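Local coordinates for protein staphylococcal enterotoxin-like toxin (Staphylococcus aureus, PDB 4DXG) that is a superantigen-like protein of the staphylococcal enterotoxin-like family that binds a fucosylated, sialylated glycan through its C-terminal beta-grasp domain, at residues F54-A59 with L89-V94; P26-K31 with V78-E83; S161-I166 with K173-L178. All coordinates share one frame; numbering follows the deposited sequence.

Overall arrangement
Following the chain from its N terminus, residues 26-31 open contact 2, residues 54-59 open contact 1, residues 78-83 close contact 2 and residues 89-94 close contact 1, so the two loops cross. The centres of contacts 1 and 2 lie about 10 Å apart and both belong to one mixed sheet of the OB-fold domain: strand 76-80 pairs with 28-31 on one flank and with 92-99 on the other, and 92-99 pairs in turn with 56-59. The buffer molecule touches both. Contact 3, between 161-166 and 173-178, follows in series and closes a short hairpin of the beta-grasp domain, its centre about 27 Å from that of contact 1 and about 21 Å from that of contact 2.

Contact 1 of 3, residues F54-A59 with L89-V94; sequences FIYKIA and LEKYSV. With PIN (piperazine-N,N'-bis(2-ethanesulfonic acid)), chain C.
Lys-57 N donates to Lys-91 O at 2.9 Å and opens a run of three backbone bonds. From the neighbouring strand Ser-93 N donates to Lys-57 O at 3.2 Å, with the CA hydrogen of Tyr-92 as a weak addition at the same oxygen, and Ala-59 N follows with a bond to Ser-93 O at 3.0 Å. This is the ladder of two parallel strands, 56-59 and 92-94, whose short axes differ by 25° in direction.

Before the strands pair, the long side chain of Lys-91 does most of the work. Its chain turns at CB-CG (chi2 -74°), which carries CE over one face of the Phe-54 ring, 3.8 Å from the ring centroid. Lys-91 NZ follows at 4.5 Å from that centroid, only 7° off the normal, a cation-pi contact. Glu-90 approaches the same ring differently: OE2 lies 3.4 Å from Phe-54 CE1, with carboxylate and ring planes nearly perpendicular. The buffer molecule meets this ring at its edge through C2. Lower down, Lys-91 runs alongside Tyr-56 in the same direction, CB resting 3.8 Å from Tyr-56 CD2. On the sheet face carrying Lys-57, the methyls of Leu-89 pack crosswise against the lysine CB and CG.

One water accepts from Lys-91 NZ and donates to Tyr-56 OH, which also pairs with Asp-52. The ammonium is thus held between the Phe-54 face and a water leading toward an acid, although the nearby piperazine, if protonated, might offset part of any stabilisation of its charge.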
# COMPACT_ATOMS: atom_id res chain seq x y z
N PHE A 54 -21.04 1.63 6.70
CA PHE A 54 -20.61 2.74 5.83
C PHE A 54 -20.45 2.38 4.37
O PHE A 54 -20.18 1.23 4.05
CB PHE A 54 -19.31 3.36 6.31
CG PHE A 54 -19.41 3.96 7.67
CD1 PHE A 54 -19.76 5.32 7.84
CD2 PHE A 54 -19.19 3.18 8.81
CE1 PHE A 54 -19.86 5.89 9.12
CE2 PHE A 54 -19.31 3.75 10.09
CZ PHE A 54 -19.63 5.09 10.23
N ILE A 55 -20.61 3.39 3.51
CA ILE A 55 -20.22 3.32 2.10
C ILE A 55 -18.79 3.90 1.99
O ILE A 55 -18.55 5.07 2.40
CB ILE A 55 -21.09 4.22 1.19
CG1 ILE A 55 -22.56 3.82 1.26
CG2 ILE A 55 -20.61 4.07 -0.25
CD1 ILE A 55 -23.56 4.89 0.77
N TYR A 56 -17.84 3.13 1.44
CA TYR A 56 -16.52 3.69 1.26
C TYR A 56 -16.31 4.09 -0.17
O TYR A 56 -16.61 3.31 -1.07
CB TYR A 56 -15.45 2.72 1.70
CG TYR A 56 -15.50 2.35 3.14
CD1 TYR A 56 -16.54 1.54 3.65
CD2 TYR A 56 -14.50 2.74 4.01
CE1 TYR A 56 -16.58 1.17 5.01
CE2 TYR A 56 -14.53 2.37 5.39
CZ TYR A 56 -15.56 1.59 5.86
OH TYR A 56 -15.57 1.20 7.16
N LYS A 57 -15.78 5.29 -0.37
CA LYS A 57 -15.45 5.82 -1.70
C LYS A 57 -13.98 5.56 -2.05
O LYS A 57 -13.09 6.10 -1.43
CB LYS A 57 -15.78 7.31 -1.78
CG LYS A 57 -17.19 7.68 -1.30
CD LYS A 57 -18.22 7.67 -2.44
CE LYS A 57 -19.67 7.84 -1.90
NZ LYS A 57 -20.71 8.04 -2.98
N ILE A 58 -13.73 4.68 -3.02
CA ILE A 58 -12.39 4.34 -3.40
C ILE A 58 -12.04 4.99 -4.73
O ILE A 58 -12.52 4.58 -5.78
CB ILE A 58 -12.15 2.77 -3.47
CG1 ILE A 58 -12.74 2.02 -2.23
CG2 ILE A 58 -10.64 2.46 -3.73
CD1 ILE A 58 -12.40 2.59 -0.78
N ALA A 59 -11.23 6.04 -4.63
CA ALA A 59 -10.77 6.81 -5.79
C ALA A 59 -10.12 5.94 -6.85
O ALA A 59 -9.12 5.25 -6.59
CB ALA A 59 -9.83 7.92 -5.36
N LEU A 89 -16.01 13.95 1.45
CA LEU A 89 -16.35 12.54 1.66
C LEU A 89 -15.91 12.04 3.03
O LEU A 89 -14.77 12.27 3.46
CB LEU A 89 -15.71 11.66 0.57
CG LEU A 89 -16.21 11.92 -0.85
CD1 LEU A 89 -15.36 11.20 -1.84
CD2 LEU A 89 -17.68 11.52 -0.99
N GLU A 90 -16.81 11.34 3.71
CA GLU A 90 -16.53 10.84 5.04
C GLU A 90 -15.53 9.66 5.06
O GLU A 90 -14.64 9.56 5.91
CB GLU A 90 -17.85 10.38 5.65
CG GLU A 90 -17.90 10.48 7.16
CD GLU A 90 -19.12 9.78 7.76
OE1 GLU A 90 -20.23 9.85 7.16
OE2 GLU A 90 -18.96 9.17 8.84
N LYS A 91 -15.70 8.74 4.11
CA LYS A 91 -14.92 7.51 4.10
C LYS A 91 -14.30 7.42 2.72
O LYS A 91 -14.97 7.01 1.78
CB LYS A 91 -15.82 6.30 4.37
CG LYS A 91 -16.49 6.26 5.75
CD LYS A 91 -15.52 5.93 6.84
CE LYS A 91 -16.18 6.06 8.21
NZ LYS A 91 -15.21 5.86 9.31
N TYR A 92 -13.04 7.84 2.61
CA TYR A 92 -12.37 7.97 1.33
C TYR A 92 -10.97 7.37 1.45
O TYR A 92 -10.29 7.56 2.48
CB TYR A 92 -12.32 9.46 0.93
CG TYR A 92 -11.27 9.85 -0.10
CD1 TYR A 92 -9.98 10.23 0.30
CD2 TYR A 92 -11.56 9.83 -1.49
CE1 TYR A 92 -8.99 10.58 -0.65
CE2 TYR A 92 -10.57 10.19 -2.45
CZ TYR A 92 -9.31 10.57 -2.02
OH TYR A 92 -8.32 10.94 -2.95
N SER A 93 -10.57 6.64 0.40
CA SER A 93 -9.24 6.07 0.28
C SER A 93 -8.90 6.01 -1.20
O SER A 93 -9.80 6.08 -2.03
CB SER A 93 -9.20 4.67 0.91
OG SER A 93 -7.95 4.01 0.75
N VAL A 94 -7.61 5.89 -1.51
CA VAL A 94 -7.10 5.98 -2.87
C VAL A 94 -6.48 4.61 -3.29
O VAL A 94 -5.54 4.14 -2.67
CB VAL A 94 -6.02 7.12 -2.96
CG1 VAL A 94 -5.55 7.36 -4.38
CG2 VAL A 94 -6.57 8.38 -2.46
C1 PIN C . -17.97 -0.47 11.87
C2 PIN C . -17.50 0.87 11.29
N1 PIN C . -16.10 1.14 11.63
C3 PIN C . -15.86 2.50 12.10
C4 PIN C . -14.99 0.16 11.49
C1' PIN C . -11.19 2.68 11.48
C2' PIN C . -12.59 3.22 11.16
N1' PIN C . -13.59 2.20 11.55
C3' PIN C . -13.77 0.89 10.88
C4' PIN C . -14.47 2.51 12.68
S1 PIN C . -19.62 -0.67 11.66
S1' PIN C . -9.90 3.76 11.25
O1 PIN C . -19.85 -2.13 11.74
O2 PIN C . -20.33 0.00 12.77
O3 PIN C . -20.13 -0.04 10.41
O1' PIN C . -8.98 3.13 10.27
O2' PIN C . -9.24 3.92 12.58
O3' PIN C . -10.33 5.10 10.76
O HOH W 1 -14.48 3.16 8.80

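Contact 2 of 3, residues P26-K31 with V78-E83; sequences PSLEFK and VFVVLE. With PIN (piperazine-N,N'-bis(2-ethanesulfonic acid)), chain C.
Strands 28-31 and 78-80 run antiparallel, their short axes 166° apart in direction, and the hydrogen-bonded pairs Leu-28 with Val-80 and Phe-30 with Val-78 each contribute two backbone bonds, those of the first pair, Leu-28 N to Val-80 O and Val-80 N to Leu-28 O, both 2.8 Å.

Between these pairs stands the non-hydrogen-bonded pair Glu-29 and Phe-79. The phenylalanine is swung with CG opposite its own backbone N (chi1 178°), which brings its ring to the partner strand. Glu-29 CG reaches the ring edge at 3.6 Å from Phe-79 CD1, and Glu-29 OE2 lies in the ring plane, the carboxylate being turned 45° against it. That oxygen forms a salt bridge with Lys-144 of helix 138-153, so the acid links strand and helix across the border of the ring. Further along, Ser-27 CB sits 3.5 Å from Phe-79 CZ, with its hydroxyl oxygen beside the same end of the ring.

The other face of the sheet is apolar. Leu-28 CB meets Val-80 CB at 3.9 Å, and Val-80 CG2 touches Phe-30 CE1 at 3.7 Å, the two side chains passing at a slant. The Phe-30 ring also packs edge-to-face with Tyr-56, joining this face to contact 1.

Beyond the paired residues the strands part and water enters. One water accepts from Leu-82 N at 3.0 Å and lies close to Pro-26 O and to sulfonate oxygen O1' of the buffer molecule. Leu-28 CD2 packs on piperazine carbon C3' at 3.9 Å, and Leu-82 CD1 lies near sulfonate O3'.

Antiparallel pairing of strand 28-31 with strand 76-80 is part of the N-terminal OB-fold beta-barrel of superantigen-like proteins, here with helix 138-153 of the beta-grasp domain against the Phe-79 face.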
# COMPACT_ATOMS: atom_id res chain seq x y z
N PRO A 26 -4.16 4.01 10.80
CA PRO A 26 -4.69 2.65 10.73
C PRO A 26 -5.13 2.29 9.33
O PRO A 26 -5.41 3.18 8.50
CB PRO A 26 -5.90 2.68 11.67
CG PRO A 26 -6.20 4.14 11.92
CD PRO A 26 -5.16 4.99 11.25
N SER A 27 -5.16 0.99 9.05
CA SER A 27 -5.66 0.51 7.76
C SER A 27 -6.74 -0.53 7.94
O SER A 27 -6.82 -1.15 9.00
CB SER A 27 -4.53 -0.05 6.89
OG SER A 27 -3.96 -1.19 7.48
N LEU A 28 -7.55 -0.70 6.89
CA LEU A 28 -8.69 -1.62 6.84
C LEU A 28 -8.55 -2.53 5.61
O LEU A 28 -8.15 -2.06 4.56
CB LEU A 28 -9.98 -0.81 6.69
CG LEU A 28 -10.34 0.12 7.84
CD1 LEU A 28 -11.54 0.95 7.45
CD2 LEU A 28 -10.60 -0.63 9.16
N GLU A 29 -8.89 -3.81 5.75
CA GLU A 29 -8.92 -4.73 4.59
C GLU A 29 -10.30 -5.31 4.32
O GLU A 29 -10.92 -5.88 5.21
CB GLU A 29 -7.90 -5.87 4.75
CG GLU A 29 -6.48 -5.41 4.51
CD GLU A 29 -5.48 -6.13 5.39
OE1 GLU A 29 -5.32 -7.35 5.26
OE2 GLU A 29 -4.83 -5.44 6.20
N PHE A 30 -10.75 -5.17 3.08
CA PHE A 30 -12.06 -5.67 2.69
C PHE A 30 -11.92 -6.78 1.68
O PHE A 30 -11.46 -6.54 0.56
CB PHE A 30 -12.91 -4.54 2.11
CG PHE A 30 -13.18 -3.45 3.09
CD1 PHE A 30 -13.19 -2.12 2.69
CD2 PHE A 30 -13.43 -3.76 4.44
CE1 PHE A 30 -13.44 -1.09 3.61
CE2 PHE A 30 -13.68 -2.75 5.39
CZ PHE A 30 -13.68 -1.41 4.97
N LYS A 31 -12.32 -8.00 2.06
CA LYS A 31 -12.12 -9.15 1.19
C LYS A 31 -13.43 -9.75 0.63
O LYS A 31 -14.49 -9.60 1.25
CB LYS A 31 -11.21 -10.18 1.88
CG LYS A 31 -9.87 -9.52 2.24
CD LYS A 31 -8.74 -10.50 2.64
CE LYS A 31 -7.56 -9.73 3.26
NZ LYS A 31 -6.29 -10.08 2.58
N VAL A 78 -10.22 -4.73 -1.39
CA VAL A 78 -9.71 -3.37 -1.30
C VAL A 78 -8.82 -3.24 -0.05
O VAL A 78 -9.23 -3.65 1.05
CB VAL A 78 -10.83 -2.36 -1.10
CG1 VAL A 78 -10.27 -0.91 -1.21
CG2 VAL A 78 -11.98 -2.61 -2.04
N PHE A 79 -7.63 -2.65 -0.21
CA PHE A 79 -6.82 -2.27 0.95
C PHE A 79 -7.06 -0.80 1.18
O PHE A 79 -6.77 0.02 0.30
CB PHE A 79 -5.32 -2.53 0.72
CG PHE A 79 -4.45 -2.09 1.90
CD1 PHE A 79 -4.43 -2.83 3.07
CD2 PHE A 79 -3.70 -0.91 1.84
CE1 PHE A 79 -3.69 -2.42 4.15
CE2 PHE A 79 -2.94 -0.49 2.90
CZ PHE A 79 -2.92 -1.24 4.06
N VAL A 80 -7.59 -0.48 2.37
CA VAL A 80 -8.04 0.87 2.71
C VAL A 80 -7.18 1.61 3.76
O VAL A 80 -6.82 1.06 4.79
CB VAL A 80 -9.55 0.85 3.18
CG1 VAL A 80 -10.04 2.23 3.61
CG2 VAL A 80 -10.42 0.38 2.06
N VAL A 81 -6.87 2.87 3.45
CA VAL A 81 -6.22 3.82 4.36
C VAL A 81 -7.04 5.09 4.20
O VAL A 81 -6.94 5.79 3.16
CB VAL A 81 -4.69 4.10 3.98
CG1 VAL A 81 -4.09 5.11 4.95
CG2 VAL A 81 -3.81 2.82 3.99
N LEU A 82 -7.88 5.37 5.19
CA LEU A 82 -8.80 6.50 5.12
C LEU A 82 -8.03 7.80 5.24
O LEU A 82 -7.17 7.92 6.10
CB LEU A 82 -9.86 6.42 6.22
CG LEU A 82 -10.87 5.27 6.24
CD1 LEU A 82 -11.68 5.45 7.49
CD2 LEU A 82 -11.82 5.23 5.04
N GLU A 83 -8.39 8.79 4.42
CA GLU A 83 -7.64 10.03 4.29
C GLU A 83 -8.56 11.23 4.27
O GLU A 83 -9.71 11.12 3.81
CB GLU A 83 -6.86 10.04 2.97
CG GLU A 83 -5.48 9.43 3.05
CD GLU A 83 -4.78 9.41 1.72
OE1 GLU A 83 -4.59 10.49 1.09
OE2 GLU A 83 -4.39 8.30 1.30
C1 PIN C . -17.97 -0.47 11.87
C2 PIN C . -17.50 0.87 11.29
N1 PIN C . -16.10 1.14 11.63
C3 PIN C . -15.86 2.50 12.10
C4 PIN C . -14.99 0.16 11.49
C1' PIN C . -11.19 2.68 11.48
C2' PIN C . -12.59 3.22 11.16
N1' PIN C . -13.59 2.20 11.55
C3' PIN C . -13.77 0.89 10.88
C4' PIN C . -14.47 2.51 12.68
S1 PIN C . -19.62 -0.67 11.66
S1' PIN C . -9.90 3.76 11.25
O1 PIN C . -19.85 -2.13 11.74
O2 PIN C . -20.33 0.00 12.77
O3 PIN C . -20.13 -0.04 10.41
O1' PIN C . -8.98 3.13 10.27
O2' PIN C . -9.24 3.92 12.58
O3' PIN C . -10.33 5.10 10.76
O HOH W 2 -6.44 5.89 8.29
O HOH W 3 -7.94 3.75 7.67

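Contact 3 of 3, residues S161-I166 with K173-L178; sequences SGKIVI and KYTFEL. With SIA (N-acetyl-alpha-neuraminic acid), chain B; GAL (beta-D-galactopyranose), chain D; FUC (alpha-L-fucopyranose), chain E.
A beta hairpin at the rim of the beta-grasp sheet brings strands 162-166 and 173-177 together and presents its outer strand to a bound glycan. Five backbone bonds join the two, from Tyr-174 N to Ile-166 O at one end to Leu-178 N and Gly-162 O, 2.9 Å apart, at the other.

On the buried face, Ile-164 CB lies 3.8 Å from Phe-176 CD2, and Ile-166 CG1 lies 3.9 Å from Phe-176 CE2. Leu-178 crosses Ile-164 at nearly a right angle, CD2 against CG1. Leu-145 of helix 138-153 packs on Ile-164 and Ile-166, and Arg-146 on Phe-176, the helix-on-sheet layering of the beta-grasp fold.

Strand 173-177 is outermost within the chain, so its outer edge faces the sialic acid: Thr-175 N donates to O1B at 2.9 Å, and Lys-173 O accepts from N5. Thr-175 holds OG1 beside its backbone N (chi1 -57°), where it bonds the other carboxylate oxygen, O1A, at 2.7 Å. Two sugars converge on Glu-177 OE2, with galactose O6 donating at 2.6 Å and fucose O3 at 2.9 Å, while Arg-186 and Asp-189 bind the sialic acid from beyond the hairpin.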
# COMPACT_ATOMS: atom_id res chain seq x y z
N SER A 161 14.94 8.39 4.83
CA SER A 161 14.98 8.18 3.40
C SER A 161 15.60 6.85 3.11
O SER A 161 15.91 6.12 4.03
CB SER A 161 15.71 9.33 2.69
OG SER A 161 17.11 9.16 2.70
N GLY A 162 15.78 6.55 1.83
CA GLY A 162 16.29 5.28 1.35
C GLY A 162 15.25 4.65 0.43
O GLY A 162 14.39 5.36 -0.12
N LYS A 163 15.32 3.33 0.26
CA LYS A 163 14.31 2.63 -0.56
C LYS A 163 13.89 1.18 -0.14
O LYS A 163 14.63 0.46 0.57
CB LYS A 163 14.67 2.74 -2.07
CG LYS A 163 16.02 2.16 -2.48
CD LYS A 163 16.37 2.36 -3.97
CE LYS A 163 16.55 3.86 -4.30
NZ LYS A 163 16.61 4.11 -5.77
N ILE A 164 12.67 0.81 -0.51
CA ILE A 164 12.22 -0.59 -0.49
C ILE A 164 12.23 -1.07 -1.94
O ILE A 164 11.70 -0.36 -2.82
CB ILE A 164 10.78 -0.75 0.08
CG1 ILE A 164 10.67 -0.13 1.46
CG2 ILE A 164 10.38 -2.26 0.17
CD1 ILE A 164 9.28 0.02 1.95
N VAL A 165 12.85 -2.23 -2.19
CA VAL A 165 12.76 -2.92 -3.48
C VAL A 165 12.13 -4.31 -3.39
O VAL A 165 12.72 -5.24 -2.84
CB VAL A 165 14.11 -3.00 -4.21
CG1 VAL A 165 13.91 -3.53 -5.63
CG2 VAL A 165 14.77 -1.61 -4.30
N ILE A 166 10.93 -4.46 -3.95
CA ILE A 166 10.23 -5.73 -4.04
C ILE A 166 10.80 -6.43 -5.25
O ILE A 166 10.76 -5.87 -6.35
CB ILE A 166 8.73 -5.50 -4.34
CG1 ILE A 166 8.08 -4.48 -3.38
CG2 ILE A 166 7.97 -6.87 -4.51
CD1 ILE A 166 8.16 -4.86 -1.89
N LYS A 173 11.02 -5.73 -10.63
CA LYS A 173 11.11 -5.08 -9.31
C LYS A 173 10.16 -3.88 -9.20
O LYS A 173 9.69 -3.36 -10.22
CB LYS A 173 12.53 -4.63 -9.03
CG LYS A 173 12.99 -3.46 -9.92
CD LYS A 173 14.36 -2.98 -9.57
CE LYS A 173 14.91 -2.12 -10.69
NZ LYS A 173 15.62 -0.95 -10.08
N TYR A 174 9.92 -3.46 -7.96
CA TYR A 174 9.05 -2.32 -7.62
C TYR A 174 9.66 -1.59 -6.46
O TYR A 174 9.90 -2.17 -5.42
CB TYR A 174 7.65 -2.80 -7.26
CG TYR A 174 7.01 -3.60 -8.39
CD1 TYR A 174 7.16 -4.98 -8.44
CD2 TYR A 174 6.30 -2.97 -9.41
CE1 TYR A 174 6.60 -5.72 -9.47
CE2 TYR A 174 5.73 -3.69 -10.44
CZ TYR A 174 5.88 -5.08 -10.47
OH TYR A 174 5.32 -5.85 -11.48
N THR A 175 9.93 -0.31 -6.66
CA THR A 175 10.74 0.47 -5.76
C THR A 175 9.87 1.50 -5.10
O THR A 175 9.13 2.22 -5.81
CB THR A 175 11.89 1.22 -6.55
OG1 THR A 175 12.69 0.28 -7.26
CG2 THR A 175 12.81 1.98 -5.61
N PHE A 176 9.95 1.60 -3.77
CA PHE A 176 9.33 2.70 -3.03
C PHE A 176 10.41 3.60 -2.41
O PHE A 176 11.18 3.17 -1.54
CB PHE A 176 8.40 2.18 -1.93
CG PHE A 176 7.54 1.05 -2.37
CD1 PHE A 176 6.82 1.12 -3.57
CD2 PHE A 176 7.41 -0.09 -1.59
CE1 PHE A 176 6.01 0.04 -4.00
CE2 PHE A 176 6.57 -1.18 -1.99
CZ PHE A 176 5.88 -1.11 -3.22
N GLU A 177 10.46 4.84 -2.84
CA GLU A 177 11.36 5.78 -2.22
C GLU A 177 10.79 6.31 -0.91
O GLU A 177 9.66 6.79 -0.85
CB GLU A 177 11.69 6.90 -3.19
CG GLU A 177 12.25 6.44 -4.54
CD GLU A 177 12.30 7.59 -5.53
OE1 GLU A 177 13.40 8.20 -5.63
OE2 GLU A 177 11.24 7.92 -6.16
N LEU A 178 11.61 6.24 0.13
CA LEU A 178 11.18 6.45 1.51
C LEU A 178 11.07 7.93 1.94
O LEU A 178 10.44 8.25 2.95
CB LEU A 178 12.13 5.68 2.44
CG LEU A 178 12.13 4.15 2.34
CD1 LEU A 178 12.99 3.45 3.40
CD2 LEU A 178 10.68 3.71 2.50
C1 SIA B . 10.61 0.73 -10.18
C2 SIA B . 10.33 1.20 -11.62
C3 SIA B . 11.23 0.40 -12.58
C4 SIA B . 10.77 -1.06 -12.75
C5 SIA B . 9.26 -1.18 -13.05
C6 SIA B . 8.50 -0.33 -12.04
C7 SIA B . 6.98 -0.28 -12.24
C8 SIA B . 6.34 0.68 -11.26
C9 SIA B . 4.81 0.55 -11.21
C10 SIA B . 8.40 -3.37 -13.88
C11 SIA B . 8.14 -4.78 -13.46
N5 SIA B . 8.91 -2.60 -12.91
O1A SIA B . 11.81 0.48 -9.85
O1B SIA B . 9.64 0.65 -9.37
O4 SIA B . 11.45 -1.74 -13.83
O6 SIA B . 8.99 1.03 -12.09
O7 SIA B . 6.73 0.23 -13.53
O8 SIA B . 6.96 0.44 -9.98
O9 SIA B . 4.30 1.43 -10.19
O10 SIA B . 8.13 -2.99 -15.01
C1 GAL D . 8.42 5.39 -10.98
C2 GAL D . 9.36 4.52 -11.78
C3 GAL D . 9.89 3.40 -10.93
C4 GAL D . 10.60 3.98 -9.69
C5 GAL D . 9.60 4.86 -8.93
C6 GAL D . 10.34 5.57 -7.83
O2 GAL D . 8.63 3.94 -12.81
O3 GAL D . 10.71 2.60 -11.74
O4 GAL D . 11.76 4.76 -10.04
O5 GAL D . 9.05 5.86 -9.79
O6 GAL D . 9.42 6.34 -7.08
C1 FUC E . 8.66 9.87 -10.84
C2 FUC E . 9.23 10.42 -9.54
C3 FUC E . 10.22 9.49 -8.92
C4 FUC E . 11.29 9.17 -9.91
C5 FUC E . 10.63 8.56 -11.17
C6 FUC E . 11.56 8.18 -12.30
O2 FUC E . 8.23 10.56 -8.55
O3 FUC E . 10.75 10.22 -7.83
O4 FUC E . 11.98 10.42 -10.09
O5 FUC E . 9.70 9.46 -11.73